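Mannosylglycerate hydrolase MGH1-like glycoside hydrolase domain-containing protein (Thermus thermophilus, PDB 2Z07) probably hydrolyses mannosylglycerate, a solute made by thermophiles under osmotic stress, into mannose and glycerate, and glucosylglycerate into glucose and glycerate. Local coordinates at residues W32-A37 and I101-V106; A281-S286 and S317-E322. One frame throughout, in Å; residues are numbered along the deposited sequence.

Contact 1. Residues W32-A37 and I101-V106; sequences WLWDSA and ITQPPV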
# COMPACT_ATOMS: atom_id res chain seq x y z
N TRP A 32 4.01 5.98 -9.78
CA TRP A 32 3.49 4.78 -9.13
C TRP A 32 2.29 5.09 -8.25
O TRP A 32 2.29 6.06 -7.49
CB TRP A 32 4.58 4.12 -8.29
CG TRP A 32 5.64 3.45 -9.09
CD1 TRP A 32 6.47 4.03 -10.01
CD2 TRP A 32 6.01 2.07 -9.02
NE1 TRP A 32 7.34 3.09 -10.52
CE2 TRP A 32 7.08 1.88 -9.93
CE3 TRP A 32 5.54 0.97 -8.28
CZ2 TRP A 32 7.69 0.63 -10.12
CZ3 TRP A 32 6.15 -0.26 -8.47
CH2 TRP A 32 7.21 -0.42 -9.38
N LEU A 33 1.26 4.25 -8.36
CA LEU A 33 0.02 4.40 -7.61
C LEU A 33 0.22 4.43 -6.10
O LEU A 33 -0.11 5.41 -5.44
CB LEU A 33 -0.94 3.27 -7.98
CG LEU A 33 -2.17 3.01 -7.10
CD1 LEU A 33 -3.12 4.20 -7.15
CD2 LEU A 33 -2.88 1.76 -7.58
N TRP A 34 0.75 3.34 -5.55
CA TRP A 34 0.95 3.25 -4.11
C TRP A 34 1.88 4.36 -3.59
O TRP A 34 1.53 5.09 -2.66
CB TRP A 34 1.50 1.87 -3.74
CG TRP A 34 1.24 1.45 -2.32
CD1 TRP A 34 0.25 1.92 -1.50
CD2 TRP A 34 1.93 0.44 -1.58
NE1 TRP A 34 0.29 1.26 -0.29
CE2 TRP A 34 1.31 0.34 -0.31
CE3 TRP A 34 3.02 -0.40 -1.86
CZ2 TRP A 34 1.73 -0.56 0.67
CZ3 TRP A 34 3.44 -1.30 -0.88
CH2 TRP A 34 2.80 -1.37 0.37
N ASP A 35 3.04 4.50 -4.23
CA ASP A 35 4.02 5.50 -3.84
C ASP A 35 3.49 6.93 -3.86
O ASP A 35 3.70 7.68 -2.90
CB ASP A 35 5.26 5.41 -4.74
CG ASP A 35 5.94 4.07 -4.65
OD1 ASP A 35 5.34 3.06 -5.07
OD2 ASP A 35 7.09 4.02 -4.15
N SER A 36 2.80 7.31 -4.95
CA SER A 36 2.25 8.66 -5.08
C SER A 36 1.25 9.02 -4.01
O SER A 36 1.11 10.19 -3.65
CB SER A 36 1.60 8.85 -6.46
OG SER A 36 2.58 9.03 -7.47
N ALA A 37 0.53 8.03 -3.49
CA ALA A 37 -0.44 8.27 -2.43
C ALA A 37 0.30 8.71 -1.16
O ALA A 37 -0.06 9.70 -0.53
CB ALA A 37 -1.25 7.01 -2.17
N ILE A 101 -1.82 -4.03 -14.19
CA ILE A 101 -2.18 -4.52 -12.87
C ILE A 101 -2.29 -3.35 -11.90
O ILE A 101 -1.92 -2.22 -12.24
CB ILE A 101 -1.12 -5.51 -12.34
CG1 ILE A 101 0.26 -4.85 -12.35
CG2 ILE A 101 -1.11 -6.77 -13.20
CD1 ILE A 101 1.35 -5.70 -11.74
N THR A 102 -2.80 -3.60 -10.70
CA THR A 102 -2.97 -2.53 -9.73
C THR A 102 -2.04 -2.73 -8.52
O THR A 102 -1.11 -3.54 -8.58
CB THR A 102 -4.46 -2.45 -9.28
OG1 THR A 102 -4.70 -1.22 -8.59
CG2 THR A 102 -4.82 -3.63 -8.37
N GLN A 103 -2.27 -1.96 -7.45
CA GLN A 103 -1.49 -2.07 -6.21
C GLN A 103 -2.35 -1.57 -5.04
O GLN A 103 -3.44 -1.05 -5.26
CB GLN A 103 -0.16 -1.28 -6.30
CG GLN A 103 0.96 -2.08 -6.99
CD GLN A 103 2.37 -1.76 -6.48
OE1 GLN A 103 2.73 -0.60 -6.26
NE2 GLN A 103 3.18 -2.80 -6.30
N PRO A 104 -1.87 -1.72 -3.79
CA PRO A 104 -2.63 -1.29 -2.61
C PRO A 104 -3.35 0.05 -2.78
O PRO A 104 -2.73 1.07 -3.04
CB PRO A 104 -1.57 -1.26 -1.52
CG PRO A 104 -0.68 -2.42 -1.91
CD PRO A 104 -0.53 -2.20 -3.40
N PRO A 105 -4.69 0.04 -2.62
CA PRO A 105 -5.55 1.23 -2.76
C PRO A 105 -5.62 2.11 -1.51
O PRO A 105 -6.68 2.27 -0.91
CB PRO A 105 -6.89 0.62 -3.12
CG PRO A 105 -6.92 -0.61 -2.25
CD PRO A 105 -5.51 -1.17 -2.42
N VAL A 106 -4.49 2.70 -1.13
CA VAL A 106 -4.44 3.55 0.05
C VAL A 106 -4.91 4.96 -0.31
O VAL A 106 -5.20 5.77 0.57
CB VAL A 106 -3.00 3.63 0.61
CG1 VAL A 106 -2.12 4.47 -0.32
CG2 VAL A 106 -3.00 4.21 2.02
O HOH W 1 2.06 1.60 -7.46
O HOH W 2 5.20 0.54 -4.98
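W34 lies with one face of its indole against P104. CB of P104 stands 3.5 Å from the centroid of the five-membered ring of W34, only 17° off the ring normal, a CH-pi contact. V106 takes the edge instead: its CG1 lies in the indole plane, 3.7 Å from CD1 of W34. The same methyl also presses on the A37 methyl, CG1 of V106 and CB of A37 being 3.3 Å apart, tighter than usual. W34 reaches both partners because its CG is anti to the backbone N (chi1 -157°), swinging the ring across the loop. With W34 replaced by alanine, P104 would probably lose the indole face over its CB and a gap would open beside V106. L33 adds its CD2, 3.6 Å from OG1 of T102, a hydroxyl hydrogen-bonded to the carbonyl of L69.

Water carries the polar side: water 1 accepts from N of W34 at 2.9 Å and donates to OE1 of Q103 at 2.6 Å; water 2 donates to both OE1 of Q103 and OD1 of D35. NE2 of Q103 is held by the carbonyl of W160 and OD2 of D35 by K191. The edge of W32 also meets the amide oxygen, its CE3 3.8 Å from OE1 of Q103, with ring and amide planes 63° apart.

W32, L33, W34, D35 and Q103 are probable substrate-binding residues. In the (alpha/alpha)6 barrel of this family, near the centre of the chain, the loop leading into helix 107-117 rests on helices 121-146 and 235-254, and W34 also touches helix 356-368.

Contact 2. Residues A281-S286 and S317-E322; sequences AGFYFS and SLLAQE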
# COMPACT_ATOMS: atom_id res chain seq x y z
N ALA A 281 -2.78 -19.86 15.23
CA ALA A 281 -1.51 -19.17 15.07
C ALA A 281 -1.51 -17.79 15.74
O ALA A 281 -0.44 -17.23 15.99
CB ALA A 281 -1.17 -19.01 13.59
N GLY A 282 -2.69 -17.26 16.03
CA GLY A 282 -2.79 -15.95 16.64
C GLY A 282 -2.28 -14.86 15.71
O GLY A 282 -1.55 -13.97 16.14
N PHE A 283 -2.69 -14.93 14.44
CA PHE A 283 -2.24 -13.95 13.45
C PHE A 283 -3.15 -13.94 12.22
O PHE A 283 -3.93 -14.88 12.00
CB PHE A 283 -0.80 -14.28 13.02
CG PHE A 283 0.02 -13.08 12.63
CD1 PHE A 283 0.42 -12.15 13.58
CD2 PHE A 283 0.42 -12.89 11.31
CE1 PHE A 283 1.19 -11.05 13.24
CE2 PHE A 283 1.20 -11.79 10.94
CZ PHE A 283 1.59 -10.86 11.92
N TYR A 284 -3.07 -12.87 11.43
CA TYR A 284 -3.85 -12.75 10.19
C TYR A 284 -2.98 -13.27 9.04
O TYR A 284 -1.82 -12.86 8.90
CB TYR A 284 -4.19 -11.28 9.91
CG TYR A 284 -5.31 -10.68 10.75
CD1 TYR A 284 -6.64 -10.82 10.38
CD2 TYR A 284 -5.01 -9.95 11.90
CE1 TYR A 284 -7.67 -10.23 11.15
CE2 TYR A 284 -6.01 -9.37 12.67
CZ TYR A 284 -7.34 -9.51 12.29
OH TYR A 284 -8.32 -8.93 13.07
N PHE A 285 -3.53 -14.16 8.22
CA PHE A 285 -2.81 -14.71 7.08
C PHE A 285 -3.51 -14.39 5.77
O PHE A 285 -4.72 -14.13 5.75
CB PHE A 285 -2.71 -16.25 7.17
CG PHE A 285 -1.82 -16.76 8.27
CD1 PHE A 285 -0.55 -16.23 8.46
CD2 PHE A 285 -2.24 -17.80 9.10
CE1 PHE A 285 0.30 -16.74 9.44
CE2 PHE A 285 -1.40 -18.31 10.09
CZ PHE A 285 -0.13 -17.78 10.26
N SER A 286 -2.75 -14.41 4.67
CA SER A 286 -3.33 -14.21 3.35
C SER A 286 -3.83 -15.60 2.96
O SER A 286 -3.36 -16.60 3.52
CB SER A 286 -2.27 -13.75 2.35
OG SER A 286 -1.89 -12.40 2.59
N SER A 317 -4.59 -7.01 21.01
CA SER A 317 -3.58 -7.21 22.05
C SER A 317 -2.75 -8.45 21.75
O SER A 317 -1.57 -8.51 22.11
CB SER A 317 -4.24 -7.34 23.43
OG SER A 317 -4.95 -8.56 23.53
N LEU A 318 -3.33 -9.44 21.08
CA LEU A 318 -2.57 -10.63 20.74
C LEU A 318 -1.56 -10.22 19.67
O LEU A 318 -0.45 -10.74 19.60
CB LEU A 318 -3.48 -11.74 20.21
CG LEU A 318 -4.40 -12.41 21.23
CD1 LEU A 318 -5.36 -13.36 20.51
CD2 LEU A 318 -3.56 -13.16 22.27
N LEU A 319 -1.97 -9.26 18.84
CA LEU A 319 -1.10 -8.76 17.78
C LEU A 319 0.03 -7.95 18.41
O LEU A 319 1.18 -8.01 17.97
CB LEU A 319 -1.92 -7.88 16.83
CG LEU A 319 -1.99 -8.25 15.35
CD1 LEU A 319 -2.09 -9.76 15.15
CD2 LEU A 319 -3.18 -7.53 14.72
N ALA A 320 -0.30 -7.18 19.44
CA ALA A 320 0.69 -6.36 20.13
C ALA A 320 1.74 -7.28 20.74
O ALA A 320 2.93 -7.03 20.64
CB ALA A 320 0.02 -5.51 21.21
N GLN A 321 1.27 -8.37 21.35
CA GLN A 321 2.16 -9.34 21.97
C GLN A 321 3.09 -9.97 20.94
O GLN A 321 4.25 -10.25 21.23
CB GLN A 321 1.35 -10.44 22.67
CG GLN A 321 0.49 -9.91 23.81
CD GLN A 321 -0.36 -10.97 24.46
OE1 GLN A 321 -1.21 -10.67 25.29
NE2 GLN A 321 -0.14 -12.23 24.09
N GLU A 322 2.57 -10.19 19.74
CA GLU A 322 3.36 -10.78 18.66
C GLU A 322 4.43 -9.78 18.21
O GLU A 322 5.59 -10.14 18.01
CB GLU A 322 2.47 -11.16 17.47
CG GLU A 322 3.19 -11.84 16.31
CD GLU A 322 3.70 -13.24 16.65
OE1 GLU A 322 3.23 -13.81 17.66
OE2 GLU A 322 4.56 -13.77 15.91
O HOH W 3 -0.28 -13.59 18.57
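A single water bridges the carbonyls of G282 and L318: water 3 donates to O of G282 at 2.8 Å and to O of L318 at 3.0 Å, and no direct hydrogen bond joins the two segments. The carbonyl of L318 is thereby used twice, since it also accepts the helical bond from N of E322. On the strand side, G282 has positive phi (66°) and together with F283 faces D278 in a G1 beta bulge, the distortion from which strand 283-288 sets out.

The rest is apolar, and L319 carries most of it by dividing its two methyls between two rings. CD1 of L319 lies 3.8 Å from CD1 of F283, approaching that ring obliquely. CD2 of L319 instead comes to the edge of the tyrosine, in the ring plane, 3.9 Å from CE2 of Y284. The phenol oxygen of Y284 has its own partner, E274.

E322 adds its aliphatic part. CG of E322 touches CE1 of F283 at 3.7 Å, and the chain then bends at chi2 (68°), turning the carboxylate off toward R325 and K298, with W326 also bonded to OE2. A glutamate in a largely buried place therefore packs by its CG and is probably kept charged by the two cationic partners.

Helix 313-326 is in this way laid beside the bulged start of strand 283-288. W277 of the neighbouring strand 277-278 meets L318 and L319 and stands edge-to-face with Y284, the ring of F303 stands edge-to-face with that of F283, and L306 of helix 305-308 touches L319.

In the fold
The centre of contact 1 lies about 6 Å from the centre of the chain, that of contact 2 about 20 Å; their own centres are 26 Å apart, with nearest atoms about 11 Å from each other and no touch. Contact 1 belongs to the probable substrate site: the side chain of Q103 is about 3 Å from G163, and that of W34 about 4 Å from the side chain of W350. Contact 2 is structural packing away from those sites. Helix 235-254 borders both: I240 touches P104 of contact 1, and N of V235 at its start is hydrogen-bonded to OG of S286, in segment 281-286 though not itself part of the packing.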